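Local atomic coordinates of acyl-CoA dehydrogenase (Thermus thermophilus, PDB entry 2Z1Q), a protein that probably oxidises saturated acyl-CoA thioesters to their 2,3-dehydroacyl-CoA products, using FAD as its cofactor. Residues Gly307-Ala315 against Ala506-Gln516; Val349-Leu357 against Ile485-Glu493. All blocks are in the same frame, centred on the assembly; numbering follows the deposited sequence.

How the contacts relate
Following the chain from the N terminus, helix 300-331 supplies the first side of contact 1 through residues 307-315, and helix 348-372 soon after supplies the first side of contact 2 through 349-357. The chain then runs on through mainly helical segments and loops, with no strand, until helix 476-502 closes contact 2 with residues 485-493; the next helix, 505-528, closes contact 1 with residues 506-516. Contact 2 is therefore nested inside the loop of contact 1. Their centres lie about 15 Å apart, and Tyr-513 joins them, packing on Ala-491 and Leu-357, with a probable, weak hydrogen bond between its OH and Asp-488. Together they fasten two consecutive late helices across two earlier ones.

Contact 1: residues Gly307-Ala315 against Ala506-Gln516; sequences GEMASRIYA and APVLARIYLAQ
Leu-509 lies against Ser-311 and Tyr-314 where the two helices cross almost perpendicularly, at -91° with axes 8.5 Å apart. Its two methyls let it touch two neighbours at once: Leu-509 CD1 packs 3.8 Å from Tyr-314 CB, while Leu-509 CD2 lies 4.1 Å from Ala-310 CB. Ser-311 is small enough to let the backbones close in, its CA standing 4.6 Å from that of Leu-509. With chi1 at 178°, Ser-311 swings its OG away from its own backbone N, and OG donates a 2.9 Å hydrogen bond to Leu-509 O, in the carbonyl plane and on a lone pair. That oxygen also accepts the helical N-H of Tyr-513, so two donors grip it. The ring of Tyr-314 passes obliquely by Leu-509 CB to Ala-506 and Ala-510, whose short side chains accommodate it, and its OH is hydrogen-bonded to Ala-495 O, in helix 476-502. Further along helix 505-528, the Tyr-513 ring takes Ala-315 CB over one face, 3.6 Å from the centroid, a CH-pi contact. Helix 476-502 packs beside both tyrosines, helix 348-372 lies beside Arg-312, and helix 556-570 covers Ala-310 and Ile-512.

Contact 2: residues Val349-Leu357 against Ile485-Glu493; sequences VEASIIKVL and ILIDAYAAE
Ile-353 and Ile-487 run antiparallel alongside one another at the middle of a wholly buried crossing, where the helix axes approach to 9.8 Å at nearly a right angle. Both isoleucines adopt the same conformation, with CG1 opposite the carbonyl carbon and CG2 opposite the backbone N (chi1 -70° in Ile-353, -67° in Ile-487). In Ile-353 this sends the methyl CG2 onto the other helix, 3.8 Å from Ile-487 CA, and against the CD1 side of the Tyr-490 ring. Ile-487 divides its two branches between different partners. Its long arm runs out until CD1 meets Val-356 CG1 at 3.9 Å, nearly perpendicular to that valine's side chain, whereas its CG2 rests 3.8 Å from Leu-357 CG. Cutting Ile-487 back to an alanine would probably leave Val-356 CG1 without its mate and open a gap beside Ile-353 and the CG of Leu-357. Leu-357 also brings CD1 to Ala-491 CB at 3.7 Å, where a short residue lets the leucine settle close to the helix. Tyr-490, its ring carried away from the backbone N (chi1 -173°), extends the apolar surface: Ile-354 CG2 touches it at the edge, 4.3 Å from CE1, and the CG methylene of Glu-350 lies 3.9 Å from its OH. The polar ends are satisfied outside the crossing, Tyr-490 OH by Thr-323 OG1 and Glu-350 OE2 by Trp-14 NE1, which permits these two residues in a buried place. No hydrogen bond joins the segments; isoleucine, leucine and valine methyls carry the contact together with the Tyr-490 ring. Helix 348-372 belongs to the helical C-terminal domain of the acyl-CoA dehydrogenase fold, and helix 476-502 to a second helical region laid across it, consistent with the C-terminal extension of very-long-chain acyl-CoA dehydrogenases.

Contact 1: residues Gly307-Ala315 against Ala506-Gln516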
# COMPACT_ATOMS: atom_id res chain seq x y z
N GLY B 307 12.53 -7.98 9.63
CA GLY B 307 12.41 -9.42 9.73
C GLY B 307 11.30 -9.94 8.83
O GLY B 307 11.49 -10.91 8.09
N GLU B 308 10.13 -9.30 8.89
CA GLU B 308 9.00 -9.73 8.07
C GLU B 308 9.35 -9.59 6.59
O GLU B 308 9.01 -10.46 5.78
CB GLU B 308 7.74 -8.90 8.41
CG GLU B 308 6.49 -9.37 7.70
CD GLU B 308 6.10 -10.79 8.05
OE1 GLU B 308 5.39 -11.45 7.25
OE2 GLU B 308 6.48 -11.26 9.15
N MET B 309 10.03 -8.51 6.21
CA MET B 309 10.42 -8.32 4.82
C MET B 309 11.28 -9.48 4.30
O MET B 309 10.99 -10.06 3.25
CB MET B 309 11.19 -7.01 4.66
CG MET B 309 10.33 -5.77 4.74
SD MET B 309 11.34 -4.29 4.82
CE MET B 309 10.82 -3.66 6.33
N ALA B 310 12.33 -9.83 5.04
CA ALA B 310 13.20 -10.93 4.64
C ALA B 310 12.43 -12.24 4.57
O ALA B 310 12.63 -13.07 3.70
CB ALA B 310 14.37 -11.06 5.61
N SER B 311 11.50 -12.43 5.49
CA SER B 311 10.72 -13.64 5.47
C SER B 311 9.84 -13.75 4.22
O SER B 311 9.87 -14.77 3.53
CB SER B 311 9.86 -13.75 6.73
OG SER B 311 9.07 -14.92 6.69
N ARG B 312 9.07 -12.71 3.90
CA ARG B 312 8.20 -12.79 2.73
C ARG B 312 9.01 -12.92 1.44
O ARG B 312 8.63 -13.65 0.53
CB ARG B 312 7.26 -11.60 2.69
CG ARG B 312 6.47 -11.43 3.98
CD ARG B 312 5.22 -10.62 3.77
NE ARG B 312 4.68 -10.09 5.02
CZ ARG B 312 3.53 -9.42 5.12
NH1 ARG B 312 3.12 -8.97 6.30
NH2 ARG B 312 2.79 -9.22 4.03
N ILE B 313 10.14 -12.23 1.36
CA ILE B 313 10.97 -12.34 0.17
C ILE B 313 11.47 -13.78 0.01
O ILE B 313 11.46 -14.33 -1.10
CB ILE B 313 12.16 -11.38 0.26
CG1 ILE B 313 11.67 -9.93 0.22
CG2 ILE B 313 13.13 -11.65 -0.87
CD1 ILE B 313 12.74 -8.93 0.59
N TYR B 314 11.90 -14.41 1.10
CA TYR B 314 12.39 -15.78 1.03
C TYR B 314 11.31 -16.73 0.52
O TYR B 314 11.55 -17.57 -0.35
CB TYR B 314 12.87 -16.25 2.42
CG TYR B 314 13.23 -17.71 2.47
CD1 TYR B 314 14.40 -18.17 1.87
CD2 TYR B 314 12.38 -18.64 3.08
CE1 TYR B 314 14.72 -19.53 1.87
CE2 TYR B 314 12.69 -19.99 3.09
CZ TYR B 314 13.87 -20.43 2.48
OH TYR B 314 14.21 -21.76 2.45
N ALA B 315 10.10 -16.59 1.06
CA ALA B 315 9.00 -17.43 0.63
C ALA B 315 8.73 -17.26 -0.88
O ALA B 315 8.69 -18.25 -1.61
CB ALA B 315 7.73 -17.11 1.43
N ALA B 506 17.52 -19.83 7.06
CA ALA B 506 16.40 -20.32 6.26
C ALA B 506 15.22 -20.85 7.11
O ALA B 506 14.09 -20.42 6.92
CB ALA B 506 16.86 -21.40 5.28
N PRO B 507 15.48 -21.78 8.05
CA PRO B 507 14.39 -22.30 8.88
C PRO B 507 13.60 -21.21 9.60
O PRO B 507 12.38 -21.27 9.70
CB PRO B 507 15.12 -23.22 9.87
CG PRO B 507 16.27 -23.72 9.07
CD PRO B 507 16.75 -22.47 8.35
N VAL B 508 14.32 -20.22 10.12
CA VAL B 508 13.70 -19.12 10.84
C VAL B 508 12.75 -18.34 9.93
O VAL B 508 11.64 -17.99 10.34
CB VAL B 508 14.79 -18.16 11.38
CG1 VAL B 508 14.15 -16.98 12.10
CG2 VAL B 508 15.74 -18.91 12.31
N LEU B 509 13.17 -18.08 8.69
CA LEU B 509 12.35 -17.33 7.76
C LEU B 509 11.14 -18.14 7.35
O LEU B 509 10.04 -17.61 7.20
CB LEU B 509 13.15 -16.95 6.51
CG LEU B 509 14.33 -16.01 6.78
CD1 LEU B 509 15.01 -15.72 5.46
CD2 LEU B 509 13.87 -14.72 7.45
N ALA B 510 11.36 -19.44 7.20
CA ALA B 510 10.29 -20.33 6.81
C ALA B 510 9.23 -20.42 7.92
O ALA B 510 8.04 -20.46 7.64
CB ALA B 510 10.85 -21.70 6.51
N ARG B 511 9.69 -20.44 9.17
CA ARG B 511 8.80 -20.56 10.33
C ARG B 511 7.94 -19.30 10.50
O ARG B 511 6.76 -19.38 10.81
CB ARG B 511 9.63 -20.85 11.59
CG ARG B 511 8.84 -21.22 12.85
CD ARG B 511 9.77 -21.76 13.94
NE ARG B 511 10.49 -22.93 13.46
CZ ARG B 511 11.81 -23.02 13.35
NH1 ARG B 511 12.37 -24.13 12.89
NH2 ARG B 511 12.58 -21.99 13.69
N ILE B 512 8.56 -18.14 10.30
CA ILE B 512 7.88 -16.87 10.41
C ILE B 512 6.73 -16.78 9.40
O ILE B 512 5.64 -16.30 9.72
CB ILE B 512 8.89 -15.73 10.15
CG1 ILE B 512 9.78 -15.56 11.38
CG2 ILE B 512 8.17 -14.44 9.76
CD1 ILE B 512 10.90 -14.60 11.16
N TYR B 513 6.98 -17.27 8.19
CA TYR B 513 6.00 -17.25 7.12
C TYR B 513 4.88 -18.26 7.37
O TYR B 513 3.69 -17.95 7.22
CB TYR B 513 6.70 -17.54 5.78
CG TYR B 513 5.78 -17.41 4.60
CD1 TYR B 513 5.61 -16.18 3.97
CD2 TYR B 513 5.00 -18.48 4.18
CE1 TYR B 513 4.69 -16.01 2.96
CE2 TYR B 513 4.05 -18.32 3.15
CZ TYR B 513 3.91 -17.07 2.56
OH TYR B 513 2.95 -16.82 1.61
N LEU B 514 5.28 -19.47 7.76
CA LEU B 514 4.35 -20.56 8.05
C LEU B 514 3.31 -20.18 9.11
O LEU B 514 2.10 -20.32 8.88
CB LEU B 514 5.14 -21.79 8.50
CG LEU B 514 4.32 -22.97 9.00
CD1 LEU B 514 3.34 -23.38 7.92
CD2 LEU B 514 5.22 -24.14 9.37
N ALA B 515 3.77 -19.72 10.27
CA ALA B 515 2.87 -19.34 11.36
C ALA B 515 1.80 -18.36 10.89
O ALA B 515 0.60 -18.57 11.10
CB ALA B 515 3.66 -18.72 12.52
N GLN B 516 2.24 -17.29 10.24
CA GLN B 516 1.30 -16.28 9.74
C GLN B 516 0.36 -16.83 8.68
O GLN B 516 -0.81 -16.47 8.65
CB GLN B 516 2.09 -15.10 9.20
CG GLN B 516 2.79 -14.33 10.30
CD GLN B 516 3.66 -13.22 9.77
OE1 GLN B 516 4.67 -13.46 9.11
NE2 GLN B 516 3.27 -11.98 10.05

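Contact 2: residues Val349-Leu357 against Ile485-Glu493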
# COMPACT_ATOMS: atom_id res chain seq x y z
N VAL B 349 -1.10 -22.86 -13.27
CA VAL B 349 -1.55 -22.55 -11.92
C VAL B 349 -0.41 -22.02 -11.06
O VAL B 349 -0.57 -21.00 -10.38
CB VAL B 349 -2.20 -23.78 -11.26
CG1 VAL B 349 -2.58 -23.46 -9.82
CG2 VAL B 349 -3.44 -24.18 -12.05
N GLU B 350 0.74 -22.69 -11.10
CA GLU B 350 1.90 -22.25 -10.33
C GLU B 350 2.35 -20.84 -10.78
O GLU B 350 2.72 -20.00 -9.96
CB GLU B 350 3.08 -23.22 -10.52
CG GLU B 350 2.97 -24.59 -9.85
CD GLU B 350 1.89 -25.51 -10.41
OE1 GLU B 350 1.58 -25.45 -11.62
OE2 GLU B 350 1.36 -26.33 -9.63
N ALA B 351 2.32 -20.59 -12.09
CA ALA B 351 2.71 -19.29 -12.61
C ALA B 351 1.83 -18.21 -11.99
O ALA B 351 2.31 -17.17 -11.57
CB ALA B 351 2.59 -19.26 -14.13
N SER B 352 0.53 -18.47 -11.93
CA SER B 352 -0.40 -17.51 -11.35
C SER B 352 -0.14 -17.28 -9.86
O SER B 352 -0.19 -16.14 -9.39
CB SER B 352 -1.84 -17.96 -11.55
OG SER B 352 -2.24 -17.82 -12.90
N ILE B 353 0.16 -18.36 -9.12
CA ILE B 353 0.44 -18.24 -7.69
C ILE B 353 1.64 -17.35 -7.37
O ILE B 353 1.57 -16.49 -6.50
CB ILE B 353 0.68 -19.63 -7.02
CG1 ILE B 353 -0.62 -20.43 -6.96
CG2 ILE B 353 1.23 -19.43 -5.61
CD1 ILE B 353 -0.42 -21.87 -6.48
N ILE B 354 2.76 -17.56 -8.07
CA ILE B 354 3.94 -16.75 -7.83
C ILE B 354 3.75 -15.33 -8.36
O ILE B 354 4.42 -14.40 -7.91
CB ILE B 354 5.22 -17.38 -8.44
CG1 ILE B 354 5.02 -17.61 -9.93
CG2 ILE B 354 5.56 -18.70 -7.73
CD1 ILE B 354 6.18 -18.31 -10.58
N LYS B 355 2.84 -15.15 -9.32
CA LYS B 355 2.57 -13.82 -9.87
C LYS B 355 1.87 -12.97 -8.79
O LYS B 355 2.24 -11.82 -8.55
CB LYS B 355 1.71 -13.95 -11.15
CG LYS B 355 0.78 -12.77 -11.43
CD LYS B 355 1.53 -11.51 -11.75
CE LYS B 355 0.87 -10.26 -11.14
NZ LYS B 355 -0.50 -9.95 -11.64
N VAL B 356 0.89 -13.56 -8.13
CA VAL B 356 0.15 -12.89 -7.06
C VAL B 356 1.02 -12.74 -5.82
O VAL B 356 1.05 -11.68 -5.21
CB VAL B 356 -1.10 -13.70 -6.66
CG1 VAL B 356 -1.87 -12.97 -5.56
CG2 VAL B 356 -1.96 -13.94 -7.87
N LEU B 357 1.75 -13.80 -5.48
CA LEU B 357 2.62 -13.80 -4.31
C LEU B 357 3.73 -12.76 -4.44
O LEU B 357 3.98 -11.97 -3.52
CB LEU B 357 3.27 -15.17 -4.15
CG LEU B 357 3.59 -15.74 -2.77
CD1 LEU B 357 4.83 -16.61 -2.96
CD2 LEU B 357 3.84 -14.69 -1.71
N ILE B 485 -5.29 -19.69 0.20
CA ILE B 485 -4.80 -20.82 0.97
C ILE B 485 -3.80 -21.59 0.11
O ILE B 485 -2.71 -21.95 0.58
CB ILE B 485 -5.97 -21.72 1.41
CG1 ILE B 485 -6.95 -20.88 2.23
CG2 ILE B 485 -5.45 -22.89 2.26
CD1 ILE B 485 -8.16 -21.61 2.71
N LEU B 486 -4.15 -21.79 -1.16
CA LEU B 486 -3.28 -22.50 -2.10
C LEU B 486 -1.96 -21.75 -2.26
O LEU B 486 -0.89 -22.37 -2.33
CB LEU B 486 -3.98 -22.65 -3.46
CG LEU B 486 -5.21 -23.56 -3.46
CD1 LEU B 486 -5.95 -23.46 -4.79
CD2 LEU B 486 -4.77 -25.00 -3.20
N ILE B 487 -2.03 -20.42 -2.28
CA ILE B 487 -0.84 -19.57 -2.40
C ILE B 487 0.09 -19.74 -1.20
O ILE B 487 1.30 -19.91 -1.37
CB ILE B 487 -1.20 -18.07 -2.51
CG1 ILE B 487 -1.93 -17.83 -3.83
CG2 ILE B 487 0.06 -17.20 -2.34
CD1 ILE B 487 -2.54 -16.46 -3.99
N ASP B 488 -0.47 -19.66 0.01
CA ASP B 488 0.35 -19.79 1.21
C ASP B 488 0.87 -21.20 1.40
O ASP B 488 1.91 -21.41 2.00
CB ASP B 488 -0.45 -19.39 2.45
CG ASP B 488 -0.44 -17.90 2.70
OD1 ASP B 488 -1.38 -17.39 3.33
OD2 ASP B 488 0.53 -17.24 2.27
N ALA B 489 0.12 -22.16 0.88
CA ALA B 489 0.50 -23.55 0.99
C ALA B 489 1.74 -23.75 0.13
O ALA B 489 2.79 -24.14 0.63
CB ALA B 489 -0.65 -24.46 0.52
N TYR B 490 1.61 -23.46 -1.16
CA TYR B 490 2.72 -23.61 -2.09
C TYR B 490 3.94 -22.83 -1.62
O TYR B 490 5.04 -23.35 -1.58
CB TYR B 490 2.29 -23.14 -3.49
CG TYR B 490 3.30 -23.41 -4.57
CD1 TYR B 490 4.07 -22.38 -5.10
CD2 TYR B 490 3.50 -24.70 -5.07
CE1 TYR B 490 4.99 -22.61 -6.10
CE2 TYR B 490 4.43 -24.95 -6.08
CZ TYR B 490 5.17 -23.89 -6.59
OH TYR B 490 6.11 -24.09 -7.57
N ALA B 491 3.73 -21.58 -1.22
CA ALA B 491 4.82 -20.74 -0.74
C ALA B 491 5.48 -21.29 0.53
O ALA B 491 6.70 -21.38 0.60
CB ALA B 491 4.32 -19.32 -0.47
N ALA B 492 4.67 -21.64 1.52
CA ALA B 492 5.22 -22.15 2.78
C ALA B 492 5.99 -23.43 2.55
O ALA B 492 7.12 -23.58 3.02
CB ALA B 492 4.10 -22.40 3.80
N GLU B 493 5.38 -24.35 1.82
CA GLU B 493 6.01 -25.62 1.52
C GLU B 493 7.31 -25.40 0.78
O GLU B 493 8.35 -25.92 1.18
CB GLU B 493 5.06 -26.48 0.69
CG GLU B 493 5.71 -27.76 0.18
CD GLU B 493 4.71 -28.68 -0.50
OE1 GLU B 493 4.18 -29.59 0.17
OE2 GLU B 493 4.45 -28.49 -1.71